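Local coordinates for protein Alpha/beta hydrolase (Pseudomonas aeruginosa PAO1, PDB 4R1D) that binds calcium and probably acts as a lipase effector of the H2 type VI secretion system, held in check by its partner Tli4, at residues 207-219 with 315-327. Residues are numbered along the deposited sequence; the frame is centred on the assembly and turned at random.
Sequences AGYNWLQSNRQSA and AIVANSAGALELA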
ATOM      1  N   ALA A 207       5.052 -12.087  -6.533  1.00 15.61           N
ATOM      2  CA  ALA A 207       3.725 -11.983  -5.939  1.00 13.46           C
ATOM      3  C   ALA A 207       3.487 -10.622  -5.305  1.00 16.63           C
ATOM      4  O   ALA A 207       3.300 -10.512  -4.090  1.00 16.67           O
ATOM      5  CB  ALA A 207       3.513 -13.091  -4.914  1.00 17.14           C
ATOM      6  N   GLY A 208       3.490  -9.576  -6.124  1.00 15.89           N
ATOM      7  CA  GLY A 208       3.133  -8.257  -5.622  1.00 15.11           C
ATOM      8  C   GLY A 208       1.739  -8.311  -5.008  1.00 14.03           C
ATOM      9  O   GLY A 208       0.906  -9.143  -5.400  1.00 16.67           O
ATOM     10  N   TYR A 209       1.466  -7.425  -4.052  1.00 12.56           N
ATOM     11  CA  TYR A 209       0.189  -7.459  -3.353  1.00 11.87           C
ATOM     12  C   TYR A 209      -0.241  -6.073  -2.883  1.00 13.96           C
ATOM     13  O   TYR A 209       0.564  -5.152  -2.780  1.00 13.61           O
ATOM     14  CB  TYR A 209       0.233  -8.446  -2.185  1.00 14.25           C
ATOM     15  CG  TYR A 209       1.225  -8.048  -1.107  1.00 14.66           C
ATOM     16  CD1 TYR A 209       2.533  -8.503  -1.141  1.00 12.75           C
ATOM     17  CD2 TYR A 209       0.841  -7.239  -0.055  1.00 13.41           C
ATOM     18  CE1 TYR A 209       3.438  -8.135  -0.167  1.00 11.05           C
ATOM     19  CE2 TYR A 209       1.744  -6.865   0.936  1.00 14.41           C
ATOM     20  CZ  TYR A 209       3.034  -7.319   0.871  1.00 14.69           C
ATOM     21  OH  TYR A 209       3.932  -6.950   1.857  1.00 13.83           O
ATOM     22  N   ASN A 210      -1.531  -5.941  -2.619  1.00 14.49           N
ATOM     23  CA  ASN A 210      -2.103  -4.688  -2.180  1.00 15.89           C
ATOM     24  C   ASN A 210      -1.741  -4.482  -0.716  1.00 11.73           C
ATOM     25  O   ASN A 210      -2.415  -4.994   0.167  1.00 13.80           O
ATOM     26  CB  ASN A 210      -3.617  -4.729  -2.390  1.00 16.31           C
ATOM     27  CG  ASN A 210      -4.332  -3.534  -1.787  1.00 18.92           C
ATOM     28  OD1 ASN A 210      -3.706  -2.596  -1.282  1.00 15.98           O
ATOM     29  ND2 ASN A 210      -5.667  -3.552  -1.869  1.00 15.88           N
ATOM     30  N   TRP A 211      -0.656  -3.750  -0.483  1.00 13.34           N
ATOM     31  CA  TRP A 211      -0.106  -3.575   0.867  1.00 13.10           C
ATOM     32  C   TRP A 211      -0.970  -2.690   1.775  1.00 15.62           C
ATOM     33  O   TRP A 211      -0.759  -2.644   2.983  1.00 13.36           O
ATOM     34  CB  TRP A 211       1.346  -3.066   0.792  1.00 15.57           C
ATOM     35  CG  TRP A 211       1.504  -1.855  -0.075  1.00 13.22           C
ATOM     36  CD1 TRP A 211       1.857  -1.826  -1.406  1.00 15.71           C
ATOM     37  CD2 TRP A 211       1.285  -0.497   0.312  1.00 12.19           C
ATOM     38  NE1 TRP A 211       1.879  -0.529  -1.855  1.00 16.41           N
ATOM     39  CE2 TRP A 211       1.534   0.306  -0.820  1.00 15.91           C
ATOM     40  CE3 TRP A 211       0.922   0.120   1.515  1.00 14.16           C
ATOM     41  CZ2 TRP A 211       1.415   1.697  -0.793  1.00 16.58           C
ATOM     42  CZ3 TRP A 211       0.803   1.513   1.541  1.00 16.84           C
ATOM     43  CH2 TRP A 211       1.048   2.282   0.392  1.00 15.28           C
ATOM     44  N   LEU A 212      -1.954  -1.996   1.207  1.00 12.98           N
ATOM     45  CA  LEU A 212      -2.867  -1.199   2.031  1.00 13.27           C
ATOM     46  C   LEU A 212      -3.877  -2.059   2.784  1.00 14.98           C
ATOM     47  O   LEU A 212      -4.343  -1.701   3.874  1.00 14.05           O
ATOM     48  CB  LEU A 212      -3.609  -0.182   1.163  1.00 12.38           C
ATOM     49  CG  LEU A 212      -2.729   0.972   0.685  1.00 13.71           C
ATOM     50  CD1 LEU A 212      -3.392   1.673  -0.484  1.00 15.31           C
ATOM     51  CD2 LEU A 212      -2.516   1.950   1.858  1.00 16.48           C
ATOM     52  N   GLN A 213      -4.241  -3.194   2.199  1.00 14.09           N
ATOM     53  CA  GLN A 213      -5.232  -4.040   2.829  1.00 11.68           C
ATOM     54  C   GLN A 213      -4.553  -4.896   3.885  1.00 14.77           C
ATOM     55  O   GLN A 213      -3.323  -4.957   3.940  1.00 14.72           O
ATOM     56  CB  GLN A 213      -5.895  -4.941   1.790  1.00 17.62           C
ATOM     57  CG  GLN A 213      -5.026  -6.127   1.398  1.00 11.53           C
ATOM     58  CD  GLN A 213      -5.594  -6.890   0.222  1.00 18.58           C
ATOM     59  OE1 GLN A 213      -6.748  -6.661  -0.185  1.00 16.19           O
ATOM     60  NE2 GLN A 213      -4.793  -7.793  -0.343  1.00 15.50           N
ATOM     61  N   SER A 214      -5.354  -5.565   4.717  1.00 16.49           N
ATOM     62  CA  SER A 214      -4.793  -6.472   5.714  1.00 18.56           C
ATOM     63  C   SER A 214      -3.914  -7.524   5.068  1.00 17.76           C
ATOM     64  O   SER A 214      -4.250  -8.080   4.028  1.00 15.87           O
ATOM     65  CB  SER A 214      -5.888  -7.191   6.510  1.00 15.78           C
ATOM     66  OG  SER A 214      -5.298  -8.005   7.509  1.00 18.05           O
ATOM     67  N   ASN A 215      -2.787  -7.812   5.702  1.00 17.05           N
ATOM     68  CA  ASN A 215      -1.949  -8.900   5.250  1.00 11.96           C
ATOM     69  C   ASN A 215      -2.669 -10.238   5.300  1.00 16.60           C
ATOM     70  O   ASN A 215      -2.314 -11.172   4.585  1.00 15.83           O
ATOM     71  CB  ASN A 215      -0.639  -8.895   6.040  1.00 14.48           C
ATOM     72  CG  ASN A 215       0.145  -7.636   5.791  1.00 19.88           C
ATOM     73  OD1 ASN A 215       0.266  -6.766   6.663  1.00 24.82           O
ATOM     74  ND2 ASN A 215       0.638  -7.494   4.569  1.00 11.83           N
ATOM     75  N   ARG A 216      -3.703 -10.313   6.132  1.00 15.21           N
ATOM     76  CA  ARG A 216      -4.590 -11.463   6.130  1.00 19.85           C
ATOM     77  C   ARG A 216      -5.193 -11.688   4.746  1.00 17.26           C
ATOM     78  O   ARG A 216      -5.247 -12.823   4.264  1.00 18.65           O
ATOM     79  CB  ARG A 216      -5.709 -11.274   7.156  1.00 22.28           C
ATOM     80  CG  ARG A 216      -6.525 -12.531   7.388  1.00 24.14           C
ATOM     81  CD  ARG A 216      -7.806 -12.230   8.159  1.00 22.47           C
ATOM     82  NE  ARG A 216      -7.559 -11.770   9.526  1.00 22.35           N
ATOM     83  CZ  ARG A 216      -7.269 -12.573  10.548  1.00 23.10           C
ATOM     84  NH1 ARG A 216      -7.160 -13.884  10.360  1.00 21.05           N
ATOM     85  NH2 ARG A 216      -7.088 -12.067  11.763  1.00 22.65           N
ATOM     86  N   GLN A 217      -5.663 -10.616   4.110  1.00 15.18           N
ATOM     87  CA  GLN A 217      -6.272 -10.740   2.790  1.00 17.63           C
ATOM     88  C   GLN A 217      -5.210 -10.917   1.694  1.00 15.58           C
ATOM     89  O   GLN A 217      -5.425 -11.630   0.714  1.00 15.78           O
ATOM     90  CB  GLN A 217      -7.168  -9.532   2.478  1.00 17.20           C
ATOM     91  CG  GLN A 217      -7.776  -9.618   1.095  1.00 17.04           C
ATOM     92  CD  GLN A 217      -8.749 -10.779   0.964  1.00 21.24           C
ATOM     93  OE1 GLN A 217      -9.580 -11.008   1.841  1.00 26.23           O
ATOM     94  NE2 GLN A 217      -8.641 -11.524  -0.136  1.00 24.19           N
ATOM     95  N   SER A 218      -4.058 -10.276   1.870  1.00 13.33           N
ATOM     96  CA  SER A 218      -2.975 -10.434   0.904  1.00 15.48           C
ATOM     97  C   SER A 218      -2.493 -11.882   0.804  1.00 13.04           C
ATOM     98  O   SER A 218      -2.050 -12.345  -0.261  1.00 14.25           O
ATOM     99  CB  SER A 218      -1.819  -9.481   1.218  1.00 14.01           C
ATOM    100  OG  SER A 218      -2.201  -8.138   0.961  1.00 15.33           O
ATOM    101  N   ALA A 219      -2.548 -12.602   1.914  1.00 14.53           N
ATOM    102  CA  ALA A 219      -2.212 -14.024   1.895  1.00 15.06           C
ATOM    103  C   ALA A 219      -3.145 -14.752   0.931  1.00 18.21           C
ATOM    104  O   ALA A 219      -2.703 -15.588   0.138  1.00 16.66           O
ATOM    105  CB  ALA A 219      -2.324 -14.628   3.292  1.00 15.01           C
ATOM    106  N   ALA A 315      -3.240  10.409   7.892  1.00 15.53           N
ATOM    107  CA  ALA A 315      -4.398  10.368   7.000  1.00 12.70           C
ATOM    108  C   ALA A 315      -4.462   9.080   6.185  1.00 14.34           C
ATOM    109  O   ALA A 315      -5.542   8.590   5.869  1.00 17.59           O
ATOM    110  CB  ALA A 315      -4.389  11.569   6.056  1.00 16.20           C
ATOM    111  N   ILE A 316      -3.299   8.565   5.810  1.00 14.22           N
ATOM    112  CA  ILE A 316      -3.246   7.317   5.056  1.00 14.68           C
ATOM    113  C   ILE A 316      -3.146   6.080   5.965  1.00 16.11           C
ATOM    114  O   ILE A 316      -3.984   5.163   5.891  1.00 16.74           O
ATOM    115  CB  ILE A 316      -2.111   7.371   4.024  1.00 16.95           C
ATOM    116  CG1 ILE A 316      -2.287   8.599   3.130  1.00 18.61           C
ATOM    117  CG2 ILE A 316      -2.078   6.092   3.188  1.00 16.18           C
ATOM    118  CD1 ILE A 316      -1.097   8.868   2.239  1.00 21.01           C
ATOM    119  N   VAL A 317      -2.155   6.070   6.852  1.00 13.29           N
ATOM    120  CA  VAL A 317      -1.868   4.881   7.635  1.00 12.34           C
ATOM    121  C   VAL A 317      -3.015   4.495   8.568  1.00 12.51           C
ATOM    122  O   VAL A 317      -3.329   3.322   8.712  1.00 13.56           O
ATOM    123  CB  VAL A 317      -0.554   5.059   8.440  1.00 13.38           C
ATOM    124  CG1 VAL A 317      -0.313   3.871   9.364  1.00 13.85           C
ATOM    125  CG2 VAL A 317       0.621   5.237   7.475  1.00 14.69           C
ATOM    126  N   ALA A 318      -3.648   5.482   9.199  1.00 14.43           N
ATOM    127  CA  ALA A 318      -4.670   5.193  10.205  1.00 16.13           C
ATOM    128  C   ALA A 318      -5.931   4.601   9.591  1.00 17.52           C
ATOM    129  O   ALA A 318      -6.809   4.128  10.310  1.00 16.61           O
ATOM    130  CB  ALA A 318      -5.007   6.457  11.049  1.00 17.26           C
ATOM    131  N   ASN A 319      -6.005   4.613   8.261  1.00 15.55           N
ATOM    132  CA  ASN A 319      -7.123   3.983   7.536  1.00 16.52           C
ATOM    133  C   ASN A 319      -6.777   2.680   6.823  1.00 18.94           C
ATOM    134  O   ASN A 319      -7.617   2.110   6.108  1.00 18.74           O
ATOM    135  CB  ASN A 319      -7.711   4.969   6.526  1.00 18.41           C
ATOM    136  CG  ASN A 319      -8.358   6.134   7.194  1.00 17.23           C
ATOM    137  OD1 ASN A 319      -7.929   7.274   7.034  1.00 21.04           O
ATOM    138  ND2 ASN A 319      -9.383   5.858   7.982  1.00 17.51           N
ATOM    139  N   SER A 320      -5.552   2.209   7.022  1.00 15.39           N
ATOM    140  CA  SER A 320      -5.044   1.057   6.289  1.00 16.32           C
ATOM    141  C   SER A 320      -4.630  -0.055   7.234  1.00 17.52           C
ATOM    142  O   SER A 320      -3.713   0.113   8.042  1.00 14.88           O
ATOM    143  CB  SER A 320      -3.854   1.465   5.414  1.00 15.44           C
ATOM    144  OG  SER A 320      -3.023   0.346   5.148  1.00 17.52           O
ATOM    145  N   ALA A 321      -5.316  -1.193   7.124  1.00 18.22           N
ATOM    146  CA  ALA A 321      -5.023  -2.345   7.968  1.00 17.97           C
ATOM    147  C   ALA A 321      -3.616  -2.849   7.685  1.00 15.87           C
ATOM    148  O   ALA A 321      -2.863  -3.173   8.603  1.00 15.27           O
ATOM    149  CB  ALA A 321      -6.075  -3.466   7.754  1.00 13.94           C
ATOM    150  N   GLY A 322      -3.255  -2.904   6.406  1.00 15.98           N
ATOM    151  CA  GLY A 322      -1.926  -3.358   6.029  1.00 15.71           C
ATOM    152  C   GLY A 322      -0.825  -2.517   6.650  1.00 15.67           C
ATOM    153  O   GLY A 322       0.193  -3.056   7.105  1.00 18.39           O
ATOM    154  N   ALA A 323      -1.010  -1.198   6.662  1.00 15.58           N
ATOM    155  CA  ALA A 323       0.006  -0.300   7.200  1.00 14.58           C
ATOM    156  C   ALA A 323       0.052  -0.385   8.720  1.00 20.46           C
ATOM    157  O   ALA A 323       1.136  -0.473   9.315  1.00 18.76           O
ATOM    158  CB  ALA A 323      -0.246   1.140   6.752  1.00 16.35           C
ATOM    159  N   LEU A 324      -1.129  -0.365   9.341  1.00 16.82           N
ATOM    160  CA  LEU A 324      -1.231  -0.392  10.797  1.00 19.81           C
ATOM    161  C   LEU A 324      -0.724  -1.699  11.371  1.00 17.92           C
ATOM    162  O   LEU A 324      -0.301  -1.749  12.527  1.00 20.43           O
ATOM    163  CB  LEU A 324      -2.684  -0.198  11.248  1.00 15.41           C
ATOM    164  CG  LEU A 324      -3.154   1.249  11.274  1.00 19.46           C
ATOM    165  CD1 LEU A 324      -4.650   1.311  11.559  1.00 18.88           C
ATOM    166  CD2 LEU A 324      -2.359   2.075  12.293  1.00 20.53           C
ATOM    167  N   GLU A 325      -0.782  -2.763  10.575  1.00 14.50           N
ATOM    168  CA  GLU A 325      -0.334  -4.070  11.045  1.00 15.72           C
ATOM    169  C   GLU A 325       1.171  -4.117  11.306  1.00 15.44           C
ATOM    170  O   GLU A 325       1.666  -5.060  11.913  1.00 16.58           O
ATOM    171  CB  GLU A 325      -0.773  -5.186  10.092  1.00 16.40           C
ATOM    172  CG  GLU A 325      -2.224  -5.604  10.304  1.00 16.63           C
ATOM    173  CD  GLU A 325      -2.800  -6.386   9.138  1.00 21.39           C
ATOM    174  OE1 GLU A 325      -2.028  -6.745   8.224  1.00 16.20           O
ATOM    175  OE2 GLU A 325      -4.026  -6.632   9.145  1.00 19.00           O
ATOM    176  N   LEU A 326       1.890  -3.092  10.862  1.00 15.72           N
ATOM    177  CA  LEU A 326       3.307  -2.969  11.183  1.00 15.79           C
ATOM    178  C   LEU A 326       3.521  -2.515  12.632  1.00 16.23           C
ATOM    179  O   LEU A 326       4.636  -2.563  13.146  1.00 16.36           O
ATOM    180  CB  LEU A 326       3.977  -1.974  10.233  1.00 16.19           C
ATOM    181  CG  LEU A 326       5.441  -1.600  10.492  1.00 23.63           C
ATOM    182  CD1 LEU A 326       6.332  -2.834  10.335  1.00 20.14           C
ATOM    183  CD2 LEU A 326       5.908  -0.477   9.572  1.00 21.59           C
ATOM    184  N   ALA A 327       2.458  -2.061  13.288  1.00 14.96           N
ATOM    185  CA  ALA A 327       2.595  -1.553  14.657  1.00 17.67           C
ATOM    186  C   ALA A 327       3.087  -2.667  15.584  1.00 16.46           C
ATOM    187  O   ALA A 327       2.755  -3.830  15.376  1.00 15.60           O
ATOM    188  CB  ALA A 327       1.278  -1.006  15.136  1.00 15.80           C
TER
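Glu325 reaches across to the start of helix 215-238 and presents its two carboxylate oxygens to consecutive residues. OE1 accepts the backbone N of Asn215 at 2.8 Å through its syn lone pair, in a nearly straight bond (164°), while OE2 takes the hydroxyl of Ser214, OG to OE2 a very short 2.5 Å. The glutamate chain runs extended beyond CG, which carries the carboxylate the full length needed to meet an amide of the first turn, and its negative charge probably sits well beside the positive end of the helix dipole. Phe414 and Ile411 of helix 400-421 also touch this side chain.

Ser214 has a second task. Its hydroxyl, turned beside the carbonyl carbon (chi1 -177°), gives its proton to Glu325 OE2 and accepts from Arg216 N, 3.1 Å from OG, which ties the N-cap of the helix to the opposite segment. A small hydroxyl side chain suits both roles.

Ser320 does much the same at the head of helix 321-324. Its OG caps Ala323 N and donates to Leu212 O at 2.7 Å, in the carbonyl plane and on a lone pair. That carbonyl also accepts Gly322 N (3.0 Å), which comes from well above the plane, so two donors grip one oxygen from different directions. Gly322, with no side chain, packs its CA directly against the carbonyls of Trp211 and Gln213, making a C-H···O contact with Trp211 O at 3.3 Å. Beside this polar seam, the CD2 methyl of Leu212 covers the Ser320 side chain and reaches Ile316 CG2 at 4.4 Å, a loose apolar contact.

Each capping hydroxyl thus also bonds across to the other segment, joining the loop after strand 201-206, an edge strand of the parallel alpha/beta-hydrolase sheet, and the start of helix 215-238 to helix 321-324, within the long connection between strands 274-280 and 427-432.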